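Local coordinates for protein exopolygalacturonase (Yersinia enterocolitica, PDB 2UVF) that hydrolyses pectin-derived polygalacturonate from the chain end as a family 28 glycoside hydrolase, probably releasing digalacturonic acid in the periplasm, at residues Leu78-Phe88 with Val111-Gly119. Residues are numbered along the deposited sequence; the frame is centred on the assembly and turned at random.
Sequences LGKASDNNDNF and VMQNFTVIG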
loop_
_atom_site.group_PDB
_atom_site.type_symbol
_atom_site.label_atom_id
_atom_site.label_comp_id
_atom_site.label_asym_id
_atom_site.label_seq_id
_atom_site.Cartn_x
_atom_site.Cartn_y
_atom_site.Cartn_z
ATOM N N LEU A 78 11.358 10.888 25.858
ATOM C CA LEU A 78 11.706 11.467 24.555
ATOM C C LEU A 78 10.558 12.292 23.971
ATOM O O LEU A 78 10.780 13.243 23.201
ATOM C CB LEU A 78 12.151 10.368 23.571
ATOM C CG LEU A 78 13.436 9.612 23.937
ATOM C CD1 LEU A 78 13.551 8.313 23.162
ATOM C CD2 LEU A 78 14.670 10.480 23.719
ATOM N N GLY A 79 9.331 11.925 24.338
ATOM C CA GLY A 79 8.140 12.628 23.873
ATOM C C GLY A 79 6.913 11.753 23.691
ATOM O O GLY A 79 6.901 10.588 24.081
ATOM N N LYS A 80 5.877 12.328 23.080
ATOM C CA LYS A 80 4.612 11.607 22.827
ATOM C C LYS A 80 4.488 11.193 21.358
ATOM O O LYS A 80 4.931 11.927 20.464
ATOM C CB LYS A 80 3.408 12.459 23.248
ATOM C CG LYS A 80 3.512 13.008 24.660
ATOM C CD LYS A 80 2.174 13.095 25.348
ATOM C CE LYS A 80 1.612 14.501 25.296
ATOM N NZ LYS A 80 0.847 14.868 26.543
ATOM N N ALA A 81 3.888 10.027 21.121
ATOM C CA ALA A 81 3.646 9.518 19.759
ATOM C C ALA A 81 2.947 10.540 18.862
ATOM O O ALA A 81 3.396 10.796 17.739
ATOM C CB ALA A 81 2.856 8.209 19.804
ATOM N N SER A 82 1.872 11.145 19.387
ATOM C CA SER A 82 1.083 12.174 18.690
ATOM C C SER A 82 1.906 13.364 18.189
ATOM O O SER A 82 1.829 13.710 17.004
ATOM C CB SER A 82 -0.045 12.680 19.590
ATOM O OG SER A 82 0.481 13.237 20.790
ATOM N N ASP A 83 2.678 13.989 19.085
ATOM C CA ASP A 83 3.516 15.154 18.747
ATOM C C ASP A 83 4.697 14.782 17.846
ATOM O O ASP A 83 5.122 15.565 16.995
ATOM C CB ASP A 83 4.036 15.869 20.019
ATOM C CG ASP A 83 2.922 16.185 21.044
ATOM O OD1 ASP A 83 1.833 16.694 20.657
ATOM O OD2 ASP A 83 3.157 15.940 22.254
ATOM N N ASN A 84 5.235 13.586 18.050
ATOM C CA ASN A 84 6.268 13.065 17.171
ATOM C C ASN A 84 5.755 12.898 15.749
ATOM O O ASN A 84 6.342 13.424 14.802
ATOM C CB ASN A 84 6.799 11.743 17.677
ATOM C CG ASN A 84 7.976 11.253 16.867
ATOM O OD1 ASN A 84 7.833 10.398 15.975
ATOM N ND2 ASN A 84 9.145 11.786 17.171
ATOM N N ASN A 85 4.642 12.190 15.605
ATOM C CA ASN A 85 3.955 12.138 14.303
ATOM C C ASN A 85 3.651 13.516 13.661
ATOM O O ASN A 85 3.785 13.657 12.444
ATOM C CB ASN A 85 2.722 11.239 14.385
ATOM C CG ASN A 85 3.068 9.749 14.259
ATOM O OD1 ASN A 85 2.826 9.147 13.212
ATOM N ND2 ASN A 85 3.632 9.151 15.325
ATOM N N ASP A 86 3.296 14.538 14.452
ATOM C CA ASP A 86 3.067 15.889 13.887
ATOM C C ASP A 86 4.313 16.405 13.152
ATOM O O ASP A 86 4.213 17.068 12.125
ATOM C CB ASP A 86 2.641 16.923 14.961
ATOM C CG ASP A 86 1.254 16.658 15.549
ATOM O OD1 ASP A 86 0.408 16.031 14.883
ATOM O OD2 ASP A 86 1.005 17.102 16.695
ATOM N N ASN A 87 5.483 16.084 13.695
ATOM C CA ASN A 87 6.783 16.471 13.130
ATOM C C ASN A 87 7.206 15.616 11.904
ATOM O O ASN A 87 7.601 16.164 10.861
ATOM C CB ASN A 87 7.828 16.408 14.271
ATOM C CG ASN A 87 9.216 16.920 13.877
ATOM O OD1 ASN A 87 9.470 17.321 12.736
ATOM N ND2 ASN A 87 10.139 16.900 14.852
ATOM N N PHE A 88 7.095 14.291 12.028
ATOM C CA PHE A 88 7.641 13.357 11.029
ATOM C C PHE A 88 6.673 12.648 10.051
ATOM O O PHE A 88 7.107 12.224 8.999
ATOM C CB PHE A 88 8.550 12.323 11.717
ATOM C CG PHE A 88 9.659 12.945 12.554
ATOM C CD1 PHE A 88 10.734 13.603 11.942
ATOM C CD2 PHE A 88 9.613 12.884 13.943
ATOM C CE1 PHE A 88 11.756 14.185 12.710
ATOM C CE2 PHE A 88 10.622 13.453 14.717
ATOM C CZ PHE A 88 11.697 14.101 14.109
ATOM N N VAL A 111 -5.167 5.672 17.343
ATOM C CA VAL A 111 -3.995 5.965 18.150
ATOM C C VAL A 111 -2.724 5.818 17.308
ATOM O O VAL A 111 -2.704 5.075 16.322
ATOM C CB VAL A 111 -3.959 5.080 19.433
ATOM C CG1 VAL A 111 -5.146 5.439 20.374
ATOM C CG2 VAL A 111 -3.951 3.561 19.088
ATOM N N MET A 112 -1.676 6.554 17.668
ATOM C CA MET A 112 -0.369 6.409 17.002
ATOM C C MET A 112 0.399 5.187 17.525
ATOM O O MET A 112 0.281 4.827 18.699
ATOM C CB MET A 112 0.464 7.689 17.109
ATOM C CG MET A 112 -0.194 8.937 16.484
ATOM S SD MET A 112 -0.321 8.940 14.653
ATOM C CE MET A 112 -1.983 8.350 14.414
ATOM N N GLN A 113 1.160 4.548 16.629
ATOM C CA GLN A 113 1.903 3.306 16.910
ATOM C C GLN A 113 3.357 3.445 16.434
ATOM O O GLN A 113 4.078 2.464 16.310
ATOM C CB GLN A 113 1.253 2.125 16.201
ATOM C CG GLN A 113 -0.143 1.766 16.687
ATOM C CD GLN A 113 -0.798 0.706 15.834
ATOM O OE1 GLN A 113 -1.819 0.946 15.188
ATOM N NE2 GLN A 113 -0.218 -0.481 15.830
ATOM N N ASN A 114 3.777 4.674 16.156
ATOM C CA ASN A 114 5.133 4.937 15.680
ATOM C C ASN A 114 5.707 6.195 16.313
ATOM O O ASN A 114 4.964 7.119 16.642
ATOM C CB ASN A 114 5.190 5.022 14.139
ATOM C CG ASN A 114 4.589 6.310 13.594
ATOM O OD1 ASN A 114 3.375 6.386 13.367
ATOM N ND2 ASN A 114 5.441 7.326 13.359
ATOM N N PHE A 115 7.026 6.216 16.476
ATOM C CA PHE A 115 7.753 7.361 17.029
ATOM C C PHE A 115 9.157 7.365 16.418
ATOM O O PHE A 115 9.889 6.391 16.543
ATOM C CB PHE A 115 7.809 7.247 18.569
ATOM C CG PHE A 115 8.538 8.381 19.268
ATOM C CD1 PHE A 115 7.832 9.429 19.841
ATOM C CD2 PHE A 115 9.923 8.368 19.405
ATOM C CE1 PHE A 115 8.494 10.471 20.501
ATOM C CE2 PHE A 115 10.589 9.404 20.066
ATOM C CZ PHE A 115 9.872 10.456 20.607
ATOM N N THR A 116 9.518 8.461 15.750
ATOM C CA THR A 116 10.845 8.604 15.118
ATOM C C THR A 116 11.893 9.321 16.005
ATOM O O THR A 116 11.783 10.525 16.271
ATOM C CB THR A 116 10.740 9.324 13.752
ATOM O OG1 THR A 116 9.750 8.679 12.961
ATOM C CG2 THR A 116 12.051 9.287 13.007
ATOM N N VAL A 117 12.916 8.580 16.436
ATOM C CA VAL A 117 13.979 9.152 17.270
ATOM C C VAL A 117 15.149 9.688 16.440
ATOM O O VAL A 117 15.913 8.894 15.878
ATOM C CB VAL A 117 14.540 8.123 18.277
ATOM C CG1 VAL A 117 15.439 8.821 19.295
ATOM C CG2 VAL A 117 13.420 7.345 18.986
ATOM N N ILE A 118 15.311 11.016 16.391
ATOM C CA ILE A 118 16.419 11.642 15.646
ATOM C C ILE A 118 17.528 12.243 16.542
ATOM O O ILE A 118 17.470 12.146 17.777
ATOM C CB ILE A 118 15.921 12.702 14.595
ATOM C CG1 ILE A 118 15.494 14.011 15.269
ATOM C CG2 ILE A 118 14.804 12.114 13.707
ATOM C CD1 ILE A 118 15.644 15.244 14.397
ATOM N N GLY A 119 18.536 12.848 15.908
ATOM C CA GLY A 119 19.606 13.557 16.615
ATOM C C GLY A 119 20.520 12.643 17.415
ATOM O O GLY A 119 21.009 13.024 18.477
HETATM O O HOH W 1 6.889 9.539 13.456
#
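Helix 81-88 passes over strand 114-117 at 64°, their axes 7.4 Å apart. N84 stands in for a neighbouring strand: its OD1 accepts the backbone N-H of T116 at 2.6 Å, nearly straight, and its ND2 donates to T116 O at 3.1 Å. An asparagine suits the place because its amide carries both acceptor and donor; with CG anti to the backbone N (chi1 -174°), that amide also stacks on one face of the F115 ring, the planes 22° apart. Both segments belong to the fibronectin type III domain, a two-sheet β-sandwich: 114-117 is an outermost strand of the three-stranded sheet, paired with 53-58, while strand 76-80 edges the other sheet and leads into the helix. F115 reaches between them, its CZ 3.7 Å from L78 CB. G79, in a classic β-bulge with L78 opposite I71, has backbone angles that would press a CB against L78 O and crowd the F115 ring, so glycine fits. Small A81 lets the helix start close to M112, CB to CB 3.6 Å. N85 ND2 binds A81 O and, weakly, N114 O. At the helix end F88 lays one ring face over T116 CG2, and its CZ meets I118 CG2 at 3.7 Å.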